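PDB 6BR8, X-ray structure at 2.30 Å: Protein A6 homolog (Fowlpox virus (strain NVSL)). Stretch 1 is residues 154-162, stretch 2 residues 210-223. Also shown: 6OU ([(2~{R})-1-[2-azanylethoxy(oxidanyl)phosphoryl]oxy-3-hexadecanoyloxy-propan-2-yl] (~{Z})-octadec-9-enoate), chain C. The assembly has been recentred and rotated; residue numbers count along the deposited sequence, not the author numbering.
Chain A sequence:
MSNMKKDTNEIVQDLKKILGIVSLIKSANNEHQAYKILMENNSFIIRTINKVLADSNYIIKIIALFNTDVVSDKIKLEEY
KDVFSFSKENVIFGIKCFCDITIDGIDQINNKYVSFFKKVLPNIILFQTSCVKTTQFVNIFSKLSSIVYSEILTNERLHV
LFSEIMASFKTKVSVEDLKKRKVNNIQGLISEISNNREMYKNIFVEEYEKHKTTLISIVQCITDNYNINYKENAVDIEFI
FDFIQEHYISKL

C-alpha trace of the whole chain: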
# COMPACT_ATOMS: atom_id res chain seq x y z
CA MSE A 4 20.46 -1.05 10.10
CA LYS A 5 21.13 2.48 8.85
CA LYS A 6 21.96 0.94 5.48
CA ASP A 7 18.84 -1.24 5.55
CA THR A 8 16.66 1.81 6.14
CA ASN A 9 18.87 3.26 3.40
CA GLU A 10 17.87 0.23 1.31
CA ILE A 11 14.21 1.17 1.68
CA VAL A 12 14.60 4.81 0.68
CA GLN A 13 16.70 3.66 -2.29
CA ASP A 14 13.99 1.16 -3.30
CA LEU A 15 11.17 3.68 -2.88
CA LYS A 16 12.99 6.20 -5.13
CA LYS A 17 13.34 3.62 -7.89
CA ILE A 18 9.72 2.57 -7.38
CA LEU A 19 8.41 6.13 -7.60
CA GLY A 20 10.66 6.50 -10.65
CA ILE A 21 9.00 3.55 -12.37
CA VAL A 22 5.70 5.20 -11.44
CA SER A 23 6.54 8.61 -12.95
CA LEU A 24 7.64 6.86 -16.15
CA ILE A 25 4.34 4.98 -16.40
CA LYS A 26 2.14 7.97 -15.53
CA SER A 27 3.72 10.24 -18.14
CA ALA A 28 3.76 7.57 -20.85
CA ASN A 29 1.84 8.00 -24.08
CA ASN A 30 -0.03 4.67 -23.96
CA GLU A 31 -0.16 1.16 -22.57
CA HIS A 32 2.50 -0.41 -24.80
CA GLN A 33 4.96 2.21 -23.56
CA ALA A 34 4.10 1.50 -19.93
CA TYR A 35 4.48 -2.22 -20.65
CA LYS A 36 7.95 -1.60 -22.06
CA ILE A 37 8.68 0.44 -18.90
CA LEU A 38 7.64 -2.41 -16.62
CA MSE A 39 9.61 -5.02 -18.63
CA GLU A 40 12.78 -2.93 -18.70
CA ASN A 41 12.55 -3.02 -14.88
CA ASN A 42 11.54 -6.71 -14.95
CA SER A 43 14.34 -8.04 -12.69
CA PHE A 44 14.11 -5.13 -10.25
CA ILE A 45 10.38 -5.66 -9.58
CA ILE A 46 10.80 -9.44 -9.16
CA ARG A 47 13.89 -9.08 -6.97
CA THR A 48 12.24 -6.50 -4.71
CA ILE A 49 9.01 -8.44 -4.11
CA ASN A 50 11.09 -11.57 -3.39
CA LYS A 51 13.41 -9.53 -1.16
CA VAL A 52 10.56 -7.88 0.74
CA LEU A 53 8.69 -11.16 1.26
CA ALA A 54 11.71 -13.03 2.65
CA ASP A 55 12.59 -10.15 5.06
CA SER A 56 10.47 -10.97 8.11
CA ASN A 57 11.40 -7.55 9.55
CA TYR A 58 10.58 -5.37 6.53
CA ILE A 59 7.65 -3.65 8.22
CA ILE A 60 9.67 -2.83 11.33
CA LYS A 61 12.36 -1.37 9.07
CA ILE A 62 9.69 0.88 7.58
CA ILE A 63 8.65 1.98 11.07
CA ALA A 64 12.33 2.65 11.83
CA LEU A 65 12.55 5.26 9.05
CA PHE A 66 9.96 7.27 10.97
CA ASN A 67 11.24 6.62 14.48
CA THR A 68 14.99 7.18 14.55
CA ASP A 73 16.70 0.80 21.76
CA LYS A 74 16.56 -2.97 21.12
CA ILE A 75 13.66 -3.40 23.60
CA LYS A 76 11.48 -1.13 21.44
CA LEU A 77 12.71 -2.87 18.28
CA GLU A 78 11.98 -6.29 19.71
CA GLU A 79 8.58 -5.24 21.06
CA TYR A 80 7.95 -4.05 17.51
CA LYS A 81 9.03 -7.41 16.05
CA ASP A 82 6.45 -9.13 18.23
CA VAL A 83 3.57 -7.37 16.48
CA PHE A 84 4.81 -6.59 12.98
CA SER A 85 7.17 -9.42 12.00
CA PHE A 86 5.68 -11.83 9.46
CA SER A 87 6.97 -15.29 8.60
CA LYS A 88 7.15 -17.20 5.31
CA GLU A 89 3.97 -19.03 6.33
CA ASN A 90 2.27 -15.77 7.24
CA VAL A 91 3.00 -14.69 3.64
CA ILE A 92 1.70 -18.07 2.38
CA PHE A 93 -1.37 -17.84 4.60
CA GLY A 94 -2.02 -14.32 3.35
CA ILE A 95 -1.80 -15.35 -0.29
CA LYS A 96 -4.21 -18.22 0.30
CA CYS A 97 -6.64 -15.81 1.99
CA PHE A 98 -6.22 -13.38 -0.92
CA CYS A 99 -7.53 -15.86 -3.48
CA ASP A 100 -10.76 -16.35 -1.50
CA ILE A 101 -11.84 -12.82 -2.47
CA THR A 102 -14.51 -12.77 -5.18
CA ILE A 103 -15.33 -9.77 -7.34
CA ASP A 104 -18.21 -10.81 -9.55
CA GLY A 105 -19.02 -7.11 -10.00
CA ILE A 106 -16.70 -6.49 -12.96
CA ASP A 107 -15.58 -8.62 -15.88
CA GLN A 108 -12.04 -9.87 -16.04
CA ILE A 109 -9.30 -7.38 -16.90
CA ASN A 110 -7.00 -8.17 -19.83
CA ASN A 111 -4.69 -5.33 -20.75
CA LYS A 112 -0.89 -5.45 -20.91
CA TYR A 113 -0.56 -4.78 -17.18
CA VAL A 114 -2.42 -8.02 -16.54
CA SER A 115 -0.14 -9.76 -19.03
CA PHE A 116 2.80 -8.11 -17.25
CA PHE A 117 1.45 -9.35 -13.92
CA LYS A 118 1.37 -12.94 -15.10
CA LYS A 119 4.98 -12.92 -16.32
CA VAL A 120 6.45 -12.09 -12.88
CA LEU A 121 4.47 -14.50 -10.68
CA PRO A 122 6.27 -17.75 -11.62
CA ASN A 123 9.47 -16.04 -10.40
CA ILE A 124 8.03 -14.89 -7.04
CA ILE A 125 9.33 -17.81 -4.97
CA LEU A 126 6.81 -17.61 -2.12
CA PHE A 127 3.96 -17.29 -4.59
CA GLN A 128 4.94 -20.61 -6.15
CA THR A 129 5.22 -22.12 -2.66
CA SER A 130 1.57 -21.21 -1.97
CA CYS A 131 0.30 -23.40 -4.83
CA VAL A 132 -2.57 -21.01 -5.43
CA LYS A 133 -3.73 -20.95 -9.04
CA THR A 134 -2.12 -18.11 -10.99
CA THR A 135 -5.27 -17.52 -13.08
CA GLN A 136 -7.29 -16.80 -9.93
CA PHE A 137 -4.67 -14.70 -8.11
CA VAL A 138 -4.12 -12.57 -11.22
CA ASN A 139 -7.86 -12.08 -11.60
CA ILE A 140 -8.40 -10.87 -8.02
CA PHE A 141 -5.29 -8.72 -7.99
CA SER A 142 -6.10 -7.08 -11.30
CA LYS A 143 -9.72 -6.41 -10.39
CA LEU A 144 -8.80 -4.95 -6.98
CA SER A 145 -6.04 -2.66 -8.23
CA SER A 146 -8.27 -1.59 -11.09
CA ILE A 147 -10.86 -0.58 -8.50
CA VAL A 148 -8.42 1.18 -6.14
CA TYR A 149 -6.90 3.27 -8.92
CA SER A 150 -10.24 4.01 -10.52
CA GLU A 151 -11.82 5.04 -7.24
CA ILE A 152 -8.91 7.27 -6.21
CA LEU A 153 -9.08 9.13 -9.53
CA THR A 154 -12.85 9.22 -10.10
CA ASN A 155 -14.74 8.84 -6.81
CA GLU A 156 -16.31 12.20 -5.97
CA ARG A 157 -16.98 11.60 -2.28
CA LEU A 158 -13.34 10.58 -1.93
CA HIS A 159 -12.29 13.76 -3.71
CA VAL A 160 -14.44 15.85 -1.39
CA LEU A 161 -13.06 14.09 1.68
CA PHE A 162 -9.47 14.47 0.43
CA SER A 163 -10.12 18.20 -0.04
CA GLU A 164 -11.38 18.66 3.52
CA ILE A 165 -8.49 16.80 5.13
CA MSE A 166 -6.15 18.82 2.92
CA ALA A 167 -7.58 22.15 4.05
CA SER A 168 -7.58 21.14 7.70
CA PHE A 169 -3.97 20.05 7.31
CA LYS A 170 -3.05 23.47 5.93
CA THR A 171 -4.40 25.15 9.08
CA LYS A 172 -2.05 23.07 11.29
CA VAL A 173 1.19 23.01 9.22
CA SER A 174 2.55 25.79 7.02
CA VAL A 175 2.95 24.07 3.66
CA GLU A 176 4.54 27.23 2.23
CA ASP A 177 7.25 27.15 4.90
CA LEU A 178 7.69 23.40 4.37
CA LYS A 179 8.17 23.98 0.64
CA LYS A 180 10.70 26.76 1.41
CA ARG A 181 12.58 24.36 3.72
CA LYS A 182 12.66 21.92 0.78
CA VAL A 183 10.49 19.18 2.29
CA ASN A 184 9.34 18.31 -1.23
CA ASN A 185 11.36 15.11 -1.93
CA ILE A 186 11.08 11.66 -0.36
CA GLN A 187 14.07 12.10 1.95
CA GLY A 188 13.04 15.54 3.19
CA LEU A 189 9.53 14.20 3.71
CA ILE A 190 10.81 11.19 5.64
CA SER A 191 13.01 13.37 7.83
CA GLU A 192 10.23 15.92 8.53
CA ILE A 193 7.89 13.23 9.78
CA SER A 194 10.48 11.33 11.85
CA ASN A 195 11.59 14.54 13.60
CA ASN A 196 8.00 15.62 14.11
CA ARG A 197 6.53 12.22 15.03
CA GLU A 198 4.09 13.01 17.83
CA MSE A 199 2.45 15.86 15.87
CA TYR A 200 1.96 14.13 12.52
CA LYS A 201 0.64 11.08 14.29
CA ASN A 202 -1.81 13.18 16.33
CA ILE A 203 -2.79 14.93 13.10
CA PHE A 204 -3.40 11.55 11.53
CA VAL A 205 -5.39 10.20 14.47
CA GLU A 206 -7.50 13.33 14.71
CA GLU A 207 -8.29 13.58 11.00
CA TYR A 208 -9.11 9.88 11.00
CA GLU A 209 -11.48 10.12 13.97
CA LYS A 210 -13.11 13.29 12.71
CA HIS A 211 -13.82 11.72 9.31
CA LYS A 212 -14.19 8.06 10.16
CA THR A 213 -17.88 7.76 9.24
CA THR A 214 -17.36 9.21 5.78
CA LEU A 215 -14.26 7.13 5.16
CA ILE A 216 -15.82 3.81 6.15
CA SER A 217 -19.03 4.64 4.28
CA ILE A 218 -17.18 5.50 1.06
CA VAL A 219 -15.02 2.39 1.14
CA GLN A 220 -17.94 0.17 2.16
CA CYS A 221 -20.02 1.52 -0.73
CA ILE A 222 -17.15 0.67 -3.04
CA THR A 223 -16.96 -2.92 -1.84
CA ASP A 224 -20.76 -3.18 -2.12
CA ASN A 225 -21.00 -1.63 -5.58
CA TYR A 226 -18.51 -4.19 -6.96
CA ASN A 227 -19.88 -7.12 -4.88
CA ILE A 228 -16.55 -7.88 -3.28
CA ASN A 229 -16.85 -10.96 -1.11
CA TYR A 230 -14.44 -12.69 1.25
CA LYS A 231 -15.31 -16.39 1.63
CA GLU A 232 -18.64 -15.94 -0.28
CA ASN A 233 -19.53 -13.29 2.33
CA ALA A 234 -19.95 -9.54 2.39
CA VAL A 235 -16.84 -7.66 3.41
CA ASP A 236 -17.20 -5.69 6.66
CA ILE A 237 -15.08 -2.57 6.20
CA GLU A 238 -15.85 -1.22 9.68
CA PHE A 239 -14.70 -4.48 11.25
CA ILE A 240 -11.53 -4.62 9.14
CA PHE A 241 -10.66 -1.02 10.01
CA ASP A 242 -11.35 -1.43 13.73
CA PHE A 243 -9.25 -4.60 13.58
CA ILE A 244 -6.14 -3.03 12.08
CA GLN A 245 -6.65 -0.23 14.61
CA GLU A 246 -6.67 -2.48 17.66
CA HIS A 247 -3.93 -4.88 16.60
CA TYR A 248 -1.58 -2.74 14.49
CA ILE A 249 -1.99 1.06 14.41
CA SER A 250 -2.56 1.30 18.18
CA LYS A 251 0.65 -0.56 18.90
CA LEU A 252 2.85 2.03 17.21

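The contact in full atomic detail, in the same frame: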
# COMPACT_ATOMS: atom_id res chain seq x y z
N THR A 154 -11.53 8.88 -9.59
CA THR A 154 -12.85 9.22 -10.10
C THR A 154 -13.92 9.34 -9.02
O THR A 154 -14.97 9.94 -9.28
CB THR A 154 -13.30 8.18 -11.15
OG1 THR A 154 -13.63 6.93 -10.52
CG2 THR A 154 -12.19 7.92 -12.19
N ASN A 155 -13.70 8.80 -7.83
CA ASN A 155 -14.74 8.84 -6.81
C ASN A 155 -14.87 10.25 -6.24
O ASN A 155 -13.90 10.83 -5.75
CB ASN A 155 -14.41 7.83 -5.72
CG ASN A 155 -15.57 7.54 -4.83
OD1 ASN A 155 -16.19 8.45 -4.31
ND2 ASN A 155 -15.89 6.26 -4.68
N GLU A 156 -16.07 10.81 -6.34
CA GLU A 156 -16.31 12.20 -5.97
C GLU A 156 -16.41 12.40 -4.46
O GLU A 156 -16.02 13.45 -3.95
CB GLU A 156 -17.59 12.69 -6.64
CG GLU A 156 -17.93 14.14 -6.34
CD GLU A 156 -19.09 14.28 -5.36
OE1 GLU A 156 -19.61 13.23 -4.92
OE2 GLU A 156 -19.47 15.43 -5.05
N ARG A 157 -16.94 11.43 -3.72
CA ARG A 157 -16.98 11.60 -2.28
C ARG A 157 -15.57 11.53 -1.73
O ARG A 157 -15.22 12.31 -0.84
CB ARG A 157 -17.87 10.55 -1.64
CG ARG A 157 -19.35 10.64 -2.03
CD ARG A 157 -20.09 9.44 -1.51
NE ARG A 157 -20.14 9.41 -0.05
CZ ARG A 157 -20.28 8.31 0.68
NH1 ARG A 157 -20.38 7.13 0.08
NH2 ARG A 157 -20.32 8.38 2.00
N LEU A 158 -14.75 10.66 -2.30
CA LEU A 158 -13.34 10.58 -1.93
C LEU A 158 -12.62 11.90 -2.23
O LEU A 158 -11.76 12.36 -1.46
CB LEU A 158 -12.70 9.43 -2.70
CG LEU A 158 -11.58 8.62 -2.06
CD1 LEU A 158 -12.06 8.08 -0.73
CD2 LEU A 158 -11.20 7.49 -3.01
N HIS A 159 -12.96 12.52 -3.35
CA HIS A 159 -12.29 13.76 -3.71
C HIS A 159 -12.68 14.86 -2.74
O HIS A 159 -11.84 15.65 -2.29
CB HIS A 159 -12.64 14.16 -5.14
CG HIS A 159 -11.87 15.34 -5.63
ND1 HIS A 159 -12.46 16.41 -6.25
CD2 HIS A 159 -10.55 15.61 -5.59
CE1 HIS A 159 -11.54 17.30 -6.57
NE2 HIS A 159 -10.36 16.84 -6.18
N VAL A 160 -13.97 14.90 -2.39
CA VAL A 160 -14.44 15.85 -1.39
C VAL A 160 -13.71 15.61 -0.07
O VAL A 160 -13.13 16.54 0.51
CB VAL A 160 -15.96 15.74 -1.25
CG1 VAL A 160 -16.43 16.57 -0.08
CG2 VAL A 160 -16.61 16.22 -2.55
N LEU A 161 -13.69 14.36 0.40
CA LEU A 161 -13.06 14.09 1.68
C LEU A 161 -11.57 14.46 1.66
O LEU A 161 -11.07 15.12 2.58
CB LEU A 161 -13.28 12.62 2.05
CG LEU A 161 -12.42 12.09 3.22
CD1 LEU A 161 -12.81 12.87 4.48
CD2 LEU A 161 -12.53 10.58 3.42
N PHE A 162 -10.87 14.09 0.59
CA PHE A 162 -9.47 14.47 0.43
C PHE A 162 -9.29 15.99 0.52
O PHE A 162 -8.37 16.47 1.19
CB PHE A 162 -8.95 13.93 -0.90
CG PHE A 162 -7.52 14.31 -1.21
N LYS A 210 -12.12 12.31 13.12
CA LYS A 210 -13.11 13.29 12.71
C LYS A 210 -13.92 12.82 11.52
O LYS A 210 -15.09 13.16 11.39
CB LYS A 210 -12.48 14.62 12.36
CG LYS A 210 -12.41 15.57 13.51
CD LYS A 210 -12.23 17.00 13.05
CE LYS A 210 -10.92 17.17 12.32
NZ LYS A 210 -11.04 18.15 11.21
N HIS A 211 -13.30 12.02 10.63
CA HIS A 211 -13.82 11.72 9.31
C HIS A 211 -14.09 10.25 9.15
O HIS A 211 -14.29 9.78 8.02
CB HIS A 211 -12.83 12.19 8.25
CG HIS A 211 -12.88 13.67 8.04
ND1 HIS A 211 -11.77 14.48 8.11
CD2 HIS A 211 -13.92 14.49 7.76
CE1 HIS A 211 -12.12 15.73 7.88
NE2 HIS A 211 -13.42 15.76 7.65
N LYS A 212 -14.10 9.50 10.26
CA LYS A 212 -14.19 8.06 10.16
C LYS A 212 -15.47 7.63 9.45
O LYS A 212 -15.44 6.72 8.61
CB LYS A 212 -14.12 7.42 11.55
CG LYS A 212 -13.76 5.96 11.49
CD LYS A 212 -14.26 5.23 12.73
CE LYS A 212 -13.66 3.82 12.78
NZ LYS A 212 -13.99 3.18 14.08
N THR A 213 -16.61 8.24 9.76
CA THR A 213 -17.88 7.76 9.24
C THR A 213 -17.93 7.90 7.72
O THR A 213 -18.22 6.94 6.99
CB THR A 213 -19.03 8.52 9.92
OG1 THR A 213 -18.84 8.46 11.34
CG2 THR A 213 -20.40 7.90 9.60
N THR A 214 -17.56 9.07 7.22
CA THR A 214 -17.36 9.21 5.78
C THR A 214 -16.41 8.16 5.22
O THR A 214 -16.70 7.54 4.20
CB THR A 214 -16.84 10.60 5.49
OG1 THR A 214 -17.84 11.54 5.94
CG2 THR A 214 -16.61 10.75 3.98
N LEU A 215 -15.24 7.97 5.83
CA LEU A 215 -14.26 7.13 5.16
C LEU A 215 -14.75 5.69 5.05
O LEU A 215 -14.65 5.05 4.00
CB LEU A 215 -12.92 7.18 5.89
CG LEU A 215 -11.94 6.22 5.21
CD1 LEU A 215 -11.59 6.70 3.84
CD2 LEU A 215 -10.72 6.07 6.10
N ILE A 216 -15.27 5.16 6.15
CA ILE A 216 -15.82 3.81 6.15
C ILE A 216 -16.95 3.71 5.13
O ILE A 216 -16.99 2.79 4.31
CB ILE A 216 -16.30 3.44 7.55
CG1 ILE A 216 -15.12 3.43 8.53
CG2 ILE A 216 -17.12 2.10 7.53
CD1 ILE A 216 -14.18 2.28 8.34
N SER A 217 -17.89 4.65 5.20
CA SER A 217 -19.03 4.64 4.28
C SER A 217 -18.57 4.57 2.84
O SER A 217 -18.99 3.68 2.10
CB SER A 217 -19.86 5.89 4.48
OG SER A 217 -20.79 6.02 3.42
N ILE A 218 -17.70 5.50 2.43
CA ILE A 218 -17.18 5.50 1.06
C ILE A 218 -16.60 4.15 0.70
O ILE A 218 -16.97 3.55 -0.32
CB ILE A 218 -16.12 6.60 0.90
CG1 ILE A 218 -16.79 7.97 0.76
CG2 ILE A 218 -15.21 6.28 -0.27
CD1 ILE A 218 -15.80 9.10 0.75
N VAL A 219 -15.66 3.65 1.51
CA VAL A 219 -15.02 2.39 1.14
C VAL A 219 -16.02 1.24 1.17
O VAL A 219 -16.00 0.37 0.29
CB VAL A 219 -13.80 2.15 2.04
CG1 VAL A 219 -13.10 0.86 1.68
CG2 VAL A 219 -12.85 3.34 1.88
N GLN A 220 -16.95 1.24 2.13
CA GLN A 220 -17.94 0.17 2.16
C GLN A 220 -18.82 0.21 0.92
O GLN A 220 -19.21 -0.85 0.40
CB GLN A 220 -18.81 0.26 3.42
CG GLN A 220 -19.88 -0.87 3.47
CD GLN A 220 -19.25 -2.19 3.85
OE1 GLN A 220 -18.59 -2.30 4.88
NE2 GLN A 220 -19.42 -3.20 3.01
N CYS A 221 -19.20 1.41 0.47
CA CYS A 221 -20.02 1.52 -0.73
C CYS A 221 -19.25 1.13 -1.97
O CYS A 221 -19.88 0.75 -2.96
CB CYS A 221 -20.55 2.95 -0.89
SG CYS A 221 -21.87 3.30 0.27
N ILE A 222 -17.93 1.19 -1.93
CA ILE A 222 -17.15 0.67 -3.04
C ILE A 222 -17.20 -0.85 -3.03
O ILE A 222 -17.49 -1.48 -4.06
CB ILE A 222 -15.69 1.18 -2.98
CG1 ILE A 222 -15.64 2.71 -3.19
CG2 ILE A 222 -14.82 0.45 -4.01
CD1 ILE A 222 -14.22 3.31 -3.00
N THR A 223 -16.95 -1.46 -1.87
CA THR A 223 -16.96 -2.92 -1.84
C THR A 223 -18.34 -3.46 -2.13
O THR A 223 -18.45 -4.52 -2.74
CB THR A 223 -16.44 -3.48 -0.50
OG1 THR A 223 -17.42 -3.32 0.53
CG2 THR A 223 -15.16 -2.79 -0.11
C01 6OU C . -9.40 4.21 -1.25
C02 6OU C . -9.97 3.22 -2.27
C03 6OU C . -10.90 2.19 -1.64
C04 6OU C . -10.90 0.85 -2.37
C05 6OU C . -11.80 -0.19 -1.70
C06 6OU C . -11.31 -1.63 -1.89
C07 6OU C . -11.63 -2.49 -0.67
C08 6OU C . -11.77 -3.97 -1.02
C09 6OU C . -11.82 -4.87 0.21
C10 6OU C . -10.60 -5.78 0.31
C11 6OU C . -10.55 -6.52 1.64
C12 6OU C . -10.56 -8.02 1.42
C13 6OU C . -9.73 -8.77 2.45
C14 6OU C . -10.54 -9.92 3.04
C15 6OU C . -11.57 -9.45 4.05
C16 6OU C . -11.29 -10.15 5.37
O17 6OU C . -10.31 -10.81 5.45
O18 6OU C . -12.14 -10.03 6.47
C19 6OU C . -11.47 -9.79 7.67
C20 6OU C . -11.24 -11.13 8.36
C21 6OU C . -12.56 -11.62 8.96
O22 6OU C . -13.07 -12.63 8.12
O24 6OU C . -12.91 -14.76 9.55
O25 6OU C . -14.38 -14.75 7.62
O26 6OU C . -15.17 -13.47 9.68
C27 6OU C . -15.97 -12.37 9.32
N29 6OU C . -16.49 -10.08 10.07
O30 6OU C . -10.23 -11.09 9.34
C31 6OU C . -9.72 -9.86 9.81
O32 6OU C . -10.29 -9.25 10.64
C33 6OU C . -8.38 -9.32 9.32
C34 6OU C . -8.50 -8.08 8.45
C35 6OU C . -7.20 -7.81 7.70
C36 6OU C . -7.37 -7.89 6.19
C37 6OU C . -6.94 -6.58 5.53
C38 6OU C . -6.99 -6.68 4.01
C39 6OU C . -5.66 -6.22 3.39
C40 6OU C . -5.84 -5.60 2.01
C41 6OU C . -5.98 -6.50 1.06
C42 6OU C . -6.76 -5.97 -0.15
C43 6OU C . -6.30 -4.58 -0.60
C44 6OU C . -7.47 -3.67 -0.99
C45 6OU C . -7.31 -2.22 -0.52
C46 6OU C . -6.04 -1.55 -1.04
C47 6OU C . -6.03 -0.05 -0.75
C48 6OU C . -4.77 0.64 -1.25
C49 6OU C . -4.58 2.03 -0.65

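Two helices that pack nearly antiparallel must fill the gap between their axes with side chains, and the burden usually falls on a few residues spaced about one turn apart. The contact between helix 156-162 and helix 212-223 in this fowlpox protein illustrates the principle. The axes run at 159° to each other and approach to 10.2 Å, and three residues, Leu161, Arg157 and Ile218, cover the most surface. In the register, the CA atoms of Arg157 and Ile218 lie 7.0 Å apart, and one turn further along the first helix, and one turn back along the second, the CA atoms of Leu161 and Thr214 lie 7.7 Å apart.

Leu161 points toward the second helix and spreads its branches over the beginning of it. Its CD1 lies over one face of the His211 ring, 3.9 Å from the ring centroid and 24° off the normal, a CH-pi contact in which a methyl meets the aromatic face. Its CD2 reaches along the helix instead, 4.0 Å from Leu215 CD1 and 4.1 Å from Thr214 CG2. A buried leucine thus serves as an apolar plug beside residues one turn apart.

Arg157 shows how a long charged side chain can contribute both apolar and polar contacts. It sits as a knob among Thr214, Ser217, Ile218 and Cys221. Near the backbone it behaves as a hydrocarbon, with Arg157 CB 3.5 Å from Ile218 CD1. At its far end, Arg157 NH2 donates a hydrogen bond to Ser217 OG at 2.8 Å, almost linear at 174°; this is the one hydrogen bond that joins the two stretches. Ser217 OG and Cys221 SG both lie near the edge of the guanidinium, whereas Ile218 CG1 covers one of its faces. One in-plane N-H thus meets Ser217 OG while the flat face rests on an aliphatic chain.

Ile218 is the counterpart from the second helix. Besides packing against Arg157, Ile218 CD1 comes within 3.6 Å of the backbone atom Leu158 N, and Ile218 CG2 lies 3.7 Å from Leu158 CD1. The CA-to-CB bond of Leu158 points sideways, yet the end of its side chain comes nearer.

Where the first helix starts, Asn155 caps it through OD1, accepting weak hydrogen bonds from Arg157 N and Leu158 N. Its ND2 lies 3.8 Å from Ile222 CD1, and that same methyl is 3.8 Å from C03 of the bound phospholipid, so one methyl touches both the cap residue and the lipid.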